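Local structure of CEL44C (Paenibacillus polymyxa, 2YIH) at residues A[411-425]-A[436-450]. The protein hydrolyses the beta-1,4-glucan backbone of xyloglucan and cellulose-like chains, this chain being the family 44 glycoside hydrolase part of a larger enzyme. The protein carries 8 engineered substitutions. Residues are numbered along the deposited sequence; the frame is centred on the assembly and turned at random.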
ATOM      1  N   TYR A 411     -20.610  -1.104   0.464  1.00 10.24           N
ATOM      2  CA  TYR A 411     -21.274  -1.299   1.749  1.00 10.95           C
ATOM      3  C   TYR A 411     -22.666  -1.896   1.580  1.00 12.05           C
ATOM      4  O   TYR A 411     -23.228  -2.494   2.515  1.00 12.87           O
ATOM      5  CB  TYR A 411     -21.303   0.011   2.569  1.00 11.43           C
ATOM      6  CG  TYR A 411     -21.961   1.193   1.892  1.00 11.32           C
ATOM      7  CD1 TYR A 411     -23.350   1.321   1.849  1.00 11.32           C
ATOM      8  CD2 TYR A 411     -21.196   2.209   1.324  1.00 11.68           C
ATOM      9  CE1 TYR A 411     -23.939   2.438   1.248  1.00 12.23           C
ATOM     10  CE2 TYR A 411     -21.775   3.314   0.733  1.00 11.95           C
ATOM     11  CZ  TYR A 411     -23.139   3.420   0.684  1.00 12.24           C
ATOM     12  OH  TYR A 411     -23.703   4.533   0.098  1.00 13.26           O
ATOM     13  N   ASP A 412     -23.190  -1.779   0.367  1.00 12.39           N
ATOM     14  CA  ASP A 412     -24.556  -2.185   0.093  1.00 13.45           C
ATOM     15  C   ASP A 412     -24.685  -3.343  -0.894  1.00 14.39           C
ATOM     16  O   ASP A 412     -25.790  -3.665  -1.314  1.00 16.01           O
ATOM     17  CB  ASP A 412     -25.365  -0.975  -0.380  1.00 12.99           C
ATOM     18  CG  ASP A 412     -24.848  -0.393  -1.691  1.00 13.48           C
ATOM     19  OD1 ASP A 412     -23.792  -0.850  -2.218  1.00 13.19           O
ATOM     20  OD2 ASP A 412     -25.529   0.531  -2.200  1.00 12.72           O
ATOM     21  N   GLY A 413     -23.579  -3.948  -1.305  1.00 13.76           N
ATOM     22  CA  GLY A 413     -23.617  -4.969  -2.354  1.00 14.30           C
ATOM     23  C   GLY A 413     -23.753  -4.425  -3.772  1.00 14.44           C
ATOM     24  O   GLY A 413     -23.873  -5.193  -4.740  1.00 16.43           O
ATOM     25  N   LYS A 414     -23.800  -3.110  -3.906  1.00 13.41           N
ATOM     26  CA  LYS A 414     -23.949  -2.484  -5.214  1.00 13.51           C
ATOM     27  C   LYS A 414     -22.729  -1.629  -5.543  1.00 12.83           C
ATOM     28  O   LYS A 414     -22.781  -0.794  -6.449  1.00 12.60           O
ATOM     29  CB  LYS A 414     -25.223  -1.615  -5.250  1.00 14.30           C
ATOM     30  CG  LYS A 414     -26.501  -2.339  -4.828  1.00 15.95           C
ATOM     31  CD  LYS A 414     -27.715  -1.388  -4.844  0.50 15.72           C
ATOM     32  N   ASN A 415     -21.659  -1.808  -4.765  1.00 13.00           N
ATOM     33  CA  ASN A 415     -20.426  -1.044  -4.952  1.00 12.23           C
ATOM     34  C   ASN A 415     -20.636   0.450  -4.663  1.00 12.09           C
ATOM     35  O   ASN A 415     -19.905   1.294  -5.183  1.00 11.89           O
ATOM     36  CB  ASN A 415     -19.848  -1.250  -6.354  1.00 13.53           C
ATOM     37  CG  ASN A 415     -19.204  -2.615  -6.519  1.00 15.26           C
ATOM     38  OD1 ASN A 415     -18.928  -3.312  -5.543  1.00 14.70           O
ATOM     39  ND2 ASN A 415     -18.969  -3.006  -7.758  1.00 17.66           N
ATOM     40  N   SER A 416     -21.602   0.773  -3.808  1.00 11.22           N
ATOM     41  CA  SER A 416     -21.654   2.137  -3.267  1.00 10.67           C
ATOM     42  C   SER A 416     -20.461   2.407  -2.359  1.00 10.51           C
ATOM     43  O   SER A 416     -19.989   1.514  -1.641  1.00 10.52           O
ATOM     44  CB  SER A 416     -22.977   2.416  -2.541  1.00 11.09           C
ATOM     45  OG  SER A 416     -24.026   2.277  -3.472  1.00 12.16           O
ATOM     46  N   THR A 417     -19.989   3.653  -2.363  1.00  9.93           N
ATOM     47  CA  THR A 417     -18.727   3.961  -1.694  1.00  9.49           C
ATOM     48  C   THR A 417     -18.833   5.173  -0.781  1.00  9.50           C
ATOM     49  O   THR A 417     -19.728   6.025  -0.930  1.00 10.63           O
ATOM     50  CB  THR A 417     -17.574   4.227  -2.712  1.00  9.92           C
ATOM     51  OG1 THR A 417     -17.760   5.511  -3.358  1.00 10.29           O
ATOM     52  CG2 THR A 417     -17.485   3.134  -3.777  1.00  9.46           C
ATOM     53  N   PHE A 418     -17.875   5.267   0.139  1.00  9.50           N
ATOM     54  CA  PHE A 418     -17.454   6.531   0.764  1.00  9.38           C
ATOM     55  C   PHE A 418     -17.246   7.636  -0.265  1.00  9.84           C
ATOM     56  O   PHE A 418     -16.914   7.386  -1.440  1.00 10.65           O
ATOM     57  CB  PHE A 418     -16.124   6.269   1.514  1.00  9.25           C
ATOM     58  CG  PHE A 418     -15.871   7.175   2.693  1.00  9.34           C
ATOM     59  CD1 PHE A 418     -16.731   7.184   3.792  1.00  9.59           C
ATOM     60  CD2 PHE A 418     -14.660   7.858   2.783  1.00  9.44           C
ATOM     61  CE1 PHE A 418     -16.440   7.985   4.914  1.00  9.67           C
ATOM     62  CE2 PHE A 418     -14.359   8.646   3.874  1.00  9.42           C
ATOM     63  CZ  PHE A 418     -15.226   8.679   4.973  1.00  9.81           C
ATOM     64  N   GLY A 419     -17.380   8.880   0.175  1.00  9.88           N
ATOM     65  CA  GLY A 419     -17.233   9.989  -0.769  1.00 10.22           C
ATOM     66  C   GLY A 419     -15.796  10.220  -1.187  1.00 10.48           C
ATOM     67  O   GLY A 419     -14.854   9.762  -0.488  1.00 10.60           O
ATOM     68  N   ASP A 420     -15.616  11.052  -2.217  1.00 10.71           N
ATOM     69  CA  ASP A 420     -14.282  11.351  -2.743  1.00 11.90           C
ATOM     70  C   ASP A 420     -13.603  12.521  -2.059  1.00 11.44           C
ATOM     71  O   ASP A 420     -12.463  12.836  -2.337  1.00 10.94           O
ATOM     72  CB  ASP A 420     -14.276  11.518  -4.280  1.00 13.19           C
ATOM     73  CG  ASP A 420     -15.098  12.712  -4.783  1.00 15.09           C
ATOM     74  OD1 ASP A 420     -15.567  13.543  -3.977  1.00 14.58           O
ATOM     75  OD2 ASP A 420     -15.228  12.861  -6.042  1.00 15.97           O
ATOM     76  N   THR A 421     -14.348  13.200  -1.208  1.00 10.74           N
ATOM     77  CA  THR A 421     -13.865  14.407  -0.555  1.00 10.58           C
ATOM     78  C   THR A 421     -13.925  14.239   0.964  1.00 10.64           C
ATOM     79  O   THR A 421     -15.012  14.120   1.524  1.00 10.19           O
ATOM     80  CB  THR A 421     -14.752  15.609  -0.945  1.00 10.46           C
ATOM     81  OG1 THR A 421     -14.685  15.796  -2.372  1.00 11.23           O
ATOM     82  CG2 THR A 421     -14.223  16.884  -0.237  1.00 10.85           C
ATOM     83  N   SER A 422     -12.768  14.196   1.638  1.00 10.22           N
ATOM     84  CA  SER A 422     -12.748  14.165   3.108  1.00 10.15           C
ATOM     85  C   SER A 422     -13.283  15.477   3.646  1.00  9.90           C
ATOM     86  O   SER A 422     -12.990  16.527   3.089  1.00  9.98           O
ATOM     87  CB  SER A 422     -11.322  13.963   3.646  1.00  9.76           C
ATOM     88  OG  SER A 422     -11.272  14.039   5.065  1.00 10.27           O
ATOM     89  N   VAL A 423     -14.037  15.423   4.738  1.00 10.19           N
ATOM     90  CA  VAL A 423     -14.389  16.662   5.445  1.00 10.59           C
ATOM     91  C   VAL A 423     -14.173  16.480   6.941  1.00 11.71           C
ATOM     92  O   VAL A 423     -14.009  15.357   7.431  1.00 11.39           O
ATOM     93  CB  VAL A 423     -15.858  17.098   5.154  1.00 10.33           C
ATOM     94  CG1 VAL A 423     -16.117  17.240   3.643  1.00  9.85           C
ATOM     95  CG2 VAL A 423     -16.885  16.153   5.829  1.00  9.99           C
ATOM     96  N   SER A 424     -14.117  17.588   7.679  1.00 12.55           N
ATOM     97  CA  SER A 424     -13.742  17.535   9.084  1.00 13.86           C
ATOM     98  C   SER A 424     -14.726  16.695   9.913  1.00 13.66           C
ATOM     99  O   SER A 424     -15.948  16.895   9.867  1.00 13.06           O
ATOM    100  CB  SER A 424     -13.648  18.966   9.627  1.00 15.15           C
ATOM    101  OG  SER A 424     -13.469  19.005  11.030  1.00 15.21           O
ATOM    102  N   ALA A 425     -14.167  15.761  10.681  1.00 13.86           N
ATOM    103  CA  ALA A 425     -14.943  14.990  11.651  1.00 14.25           C
ATOM    104  C   ALA A 425     -14.097  14.875  12.913  1.00 14.78           C
ATOM    105  O   ALA A 425     -12.974  14.406  12.860  1.00 15.28           O
ATOM    106  CB  ALA A 425     -15.273  13.601  11.097  1.00 14.41           C
ATOM    107  N   HIS A 436     -14.652   9.179  10.481  1.00  8.87           N
ATOM    108  CA  HIS A 436     -14.211   9.783   9.226  1.00  8.75           C
ATOM    109  C   HIS A 436     -15.415  10.173   8.403  1.00  8.91           C
ATOM    110  O   HIS A 436     -16.365   9.405   8.293  1.00  9.14           O
ATOM    111  CB  HIS A 436     -13.398   8.748   8.471  1.00  8.54           C
ATOM    112  CG  HIS A 436     -12.214   8.260   9.250  1.00  8.56           C
ATOM    113  ND1 HIS A 436     -11.115   9.050   9.507  1.00  8.25           N
ATOM    114  CD2 HIS A 436     -11.976   7.067   9.845  1.00  8.47           C
ATOM    115  CE1 HIS A 436     -10.255   8.368  10.245  1.00  8.95           C
ATOM    116  NE2 HIS A 436     -10.755   7.158  10.461  1.00  8.43           N
ATOM    117  N   ALA A 437     -15.366  11.364   7.802  1.00  8.79           N
ATOM    118  CA  ALA A 437     -16.515  11.878   7.077  1.00  8.95           C
ATOM    119  C   ALA A 437     -16.138  12.242   5.660  1.00  9.21           C
ATOM    120  O   ALA A 437     -14.995  12.582   5.380  1.00 10.39           O
ATOM    121  CB  ALA A 437     -17.099  13.139   7.805  1.00  8.84           C
ATOM    122  N   SER A 438     -17.118  12.200   4.767  1.00 10.23           N
ATOM    123  CA  SER A 438     -16.841  12.564   3.371  1.00 10.45           C
ATOM    124  C   SER A 438     -18.116  12.960   2.659  1.00 11.22           C
ATOM    125  O   SER A 438     -19.206  12.561   3.071  1.00 10.85           O
ATOM    126  CB  SER A 438     -16.194  11.384   2.618  1.00 11.13           C
ATOM    127  OG  SER A 438     -17.050  10.258   2.630  1.00 11.25           O
ATOM    128  N   VAL A 439     -17.951  13.742   1.586  1.00 11.76           N
ATOM    129  CA  VAL A 439     -18.999  13.984   0.597  1.00 12.20           C
ATOM    130  C   VAL A 439     -18.420  13.721  -0.806  1.00 13.18           C
ATOM    131  O   VAL A 439     -17.218  13.505  -0.941  1.00 12.95           O
ATOM    132  CB  VAL A 439     -19.502  15.437   0.673  1.00 12.22           C
ATOM    133  CG1 VAL A 439     -20.131  15.699   2.051  1.00 12.44           C
ATOM    134  CG2 VAL A 439     -18.363  16.437   0.361  1.00 11.75           C
ATOM    135  N   THR A 440     -19.232  13.839  -1.851  1.00 15.05           N
ATOM    136  CA  THR A 440     -18.704  13.748  -3.223  1.00 15.67           C
ATOM    137  C   THR A 440     -19.059  15.021  -3.986  1.00 17.15           C
ATOM    138  O   THR A 440     -20.189  15.492  -3.882  1.00 15.80           O
ATOM    139  CB  THR A 440     -19.209  12.469  -3.964  1.00 17.42           C
ATOM    140  OG1 THR A 440     -18.532  11.320  -3.437  1.00 16.96           O
ATOM    141  CG2 THR A 440     -18.916  12.539  -5.486  1.00 16.67           C
ATOM    142  N   ASN A 441     -18.088  15.597  -4.702  1.00 17.88           N
ATOM    143  CA  ASN A 441     -18.339  16.786  -5.551  1.00 19.47           C
ATOM    144  C   ASN A 441     -19.042  17.874  -4.734  1.00 20.48           C
ATOM    145  O   ASN A 441     -19.989  18.507  -5.208  1.00 21.84           O
ATOM    146  CB  ASN A 441     -19.197  16.421  -6.779  1.00 21.59           C
ATOM    147  CG  ASN A 441     -19.205  17.535  -7.850  1.00 23.42           C
ATOM    148  OD1 ASN A 441     -18.263  18.333  -7.933  1.00 24.23           O
ATOM    149  ND2 ASN A 441     -20.228  17.547  -8.706  1.00 24.28           N
ATOM    150  N   ALA A 442     -18.589  18.047  -3.489  1.00 19.20           N
ATOM    151  CA  ALA A 442     -19.122  19.068  -2.562  1.00 19.80           C
ATOM    152  C   ALA A 442     -20.610  18.888  -2.281  1.00 20.21           C
ATOM    153  O   ALA A 442     -21.337  19.865  -2.098  1.00 22.02           O
ATOM    154  CB  ALA A 442     -18.804  20.502  -3.064  1.00 19.00           C
ATOM    155  N   SER A 443     -21.077  17.640  -2.298  1.00 21.33           N
ATOM    156  CA  SER A 443     -22.512  17.383  -2.208  1.00 23.00           C
ATOM    157  C   SER A 443     -23.113  18.077  -0.990  1.00 24.86           C
ATOM    158  O   SER A 443     -22.542  18.075   0.118  1.00 23.84           O
ATOM    159  CB  SER A 443     -22.820  15.879  -2.144  1.00 23.32           C
ATOM    160  OG  SER A 443     -24.212  15.645  -1.909  1.00 23.26           O
ATOM    161  N   ASP A 444     -24.262  18.706  -1.206  1.00 28.16           N
ATOM    162  CA  ASP A 444     -25.113  19.048  -0.080  1.00 28.44           C
ATOM    163  C   ASP A 444     -26.338  18.113  -0.032  1.00 29.46           C
ATOM    164  O   ASP A 444     -27.271  18.375   0.739  1.00 32.34           O
ATOM    165  CB  ASP A 444     -25.501  20.546  -0.089  1.00 30.07           C
ATOM    166  CG  ASP A 444     -26.321  20.946  -1.317  1.00 31.35           C
ATOM    167  OD1 ASP A 444     -26.735  20.064  -2.096  1.00 33.06           O
ATOM    168  OD2 ASP A 444     -26.561  22.166  -1.502  1.00 32.73           O
ATOM    169  N   LYS A 445     -26.310  17.019  -0.815  1.00 25.52           N
ATOM    170  CA  LYS A 445     -27.406  16.017  -0.824  1.00 24.70           C
ATOM    171  C   LYS A 445     -27.093  14.789   0.058  1.00 23.00           C
ATOM    172  O   LYS A 445     -27.972  14.277   0.730  1.00 22.30           O
ATOM    173  CB  LYS A 445     -27.763  15.557  -2.247  1.00 26.24           C
ATOM    174  N   GLU A 446     -25.838  14.356   0.090  1.00 20.09           N
ATOM    175  CA  GLU A 446     -25.518  13.082   0.739  1.00 18.72           C
ATOM    176  C   GLU A 446     -24.254  13.242   1.581  1.00 16.00           C
ATOM    177  O   GLU A 446     -23.306  13.870   1.127  1.00 15.49           O
ATOM    178  CB  GLU A 446     -25.318  12.046  -0.355  1.00 22.03           C
ATOM    179  CG  GLU A 446     -25.049  10.671   0.092  1.00 24.56           C
ATOM    180  CD  GLU A 446     -25.059   9.691  -1.083  1.00 28.65           C
ATOM    181  OE1 GLU A 446     -26.171   9.323  -1.546  1.00 29.90           O
ATOM    182  OE2 GLU A 446     -23.954   9.315  -1.554  1.00 30.02           O
ATOM    183  N   LEU A 447     -24.243  12.700   2.802  1.00 13.87           N
ATOM    184  CA  LEU A 447     -23.065  12.791   3.675  1.00 12.94           C
ATOM    185  C   LEU A 447     -22.718  11.398   4.211  1.00 13.17           C
ATOM    186  O   LEU A 447     -23.591  10.686   4.686  1.00 13.57           O
ATOM    187  CB  LEU A 447     -23.294  13.787   4.844  1.00 13.44           C
ATOM    188  CG  LEU A 447     -22.342  13.802   6.048  1.00 12.96           C
ATOM    189  CD1 LEU A 447     -20.944  14.292   5.593  1.00 13.08           C
ATOM    190  CD2 LEU A 447     -22.856  14.739   7.142  1.00 13.48           C
ATOM    191  N   HIS A 448     -21.436  11.031   4.154  1.00 12.13           N
ATOM    192  CA  HIS A 448     -20.994   9.678   4.518  1.00 11.66           C
ATOM    193  C   HIS A 448     -20.195   9.775   5.806  1.00 12.13           C
ATOM    194  O   HIS A 448     -19.243  10.574   5.895  1.00 12.12           O
ATOM    195  CB  HIS A 448     -20.110   9.123   3.403  1.00 11.31           C
ATOM    196  CG  HIS A 448     -20.876   8.654   2.208  1.00 11.67           C
ATOM    197  ND1 HIS A 448     -21.217   9.482   1.157  1.00 12.67           N
ATOM    198  CD2 HIS A 448     -21.355   7.429   1.900  1.00 10.48           C
ATOM    199  CE1 HIS A 448     -21.923   8.795   0.280  1.00 11.50           C
ATOM    200  NE2 HIS A 448     -22.027   7.548   0.710  1.00 12.75           N
ATOM    201  N   LEU A 449     -20.523   8.927   6.785  1.00 11.55           N
ATOM    202  CA  LEU A 449     -19.781   8.904   8.043  1.00 12.15           C
ATOM    203  C   LEU A 449     -19.398   7.474   8.339  1.00 12.20           C
ATOM    204  O   LEU A 449     -20.265   6.597   8.338  1.00 14.15           O
ATOM    205  CB  LEU A 449     -20.636   9.392   9.214  1.00 13.34           C
ATOM    206  CG  LEU A 449     -21.365  10.714   9.049  1.00 13.64           C
ATOM    207  CD1 LEU A 449     -22.164  10.963  10.347  1.00 15.20           C
ATOM    208  CD2 LEU A 449     -20.404  11.881   8.761  1.00 14.37           C
ATOM    209  N   VAL A 450     -18.114   7.225   8.562  1.00 10.91           N
ATOM    210  CA  VAL A 450     -17.686   5.893   9.064  1.00 10.47           C
ATOM    211  C   VAL A 450     -17.265   6.093  10.511  1.00 10.62           C
ATOM    212  O   VAL A 450     -16.440   6.966  10.821  1.00 10.57           O
ATOM    213  CB  VAL A 450     -16.540   5.283   8.189  1.00 10.48           C
ATOM    214  CG1 VAL A 450     -15.903   4.046   8.911  1.00 10.46           C
ATOM    215  CG2 VAL A 450     -17.076   4.855   6.848  1.00 10.65           C
TER
HETATM  216  O   HOH W   1     -15.608  18.054  -3.425  1.00 23.82           O
HETATM  217  O   HOH W   2     -12.403  11.678   5.831  1.00 10.25           O
HETATM  218  O   HOH W   3     -13.020  12.937   8.216  1.00 11.96           O
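Phe418 lays one ring face over Ser438, whose CB sits 3.7 Å from the Phe418 ring centroid in a CH-pi contact, while Val450 CG2 reaches Phe418 CE1 at 3.7 Å. With CG anti to the backbone N (chi1 -153°), the ring swings over the Ser438 hydroxymethyl group, and Tyr408 of helix 399-409 meets it edge-to-face. Cut back to an alanine here, the side chain would probably leave Ser438 CB and Val450 CG2 without their aromatic partner and open a gap beneath that helix. Small Ser438 suits the spot, its OG under the ring centre.

Among the polar contacts, Gly419 N donates to Ser438 OG (2.8 Å); glycine is apt because a side chain would run into Val439 O. Thr440 supplies a hydroxyl, OG1, as acceptor for Asp420 N (3.2 Å), and Asp420 OD1 accepts from Thr421 OG1 and, weakly, Asn441 N. Backbone bonds join Thr421 N to Val439 O and Val439 N to Thr421 O.

On the sheet face away from Phe418, Val423 CG2 packs on Ala437 CB (3.6 Å), the alanine leaving room for the branched valine. Asp420 and Thr421 both face Val439, a classic beta bulge entering the antiparallel hairpin of the beta domain beside the TIM barrel.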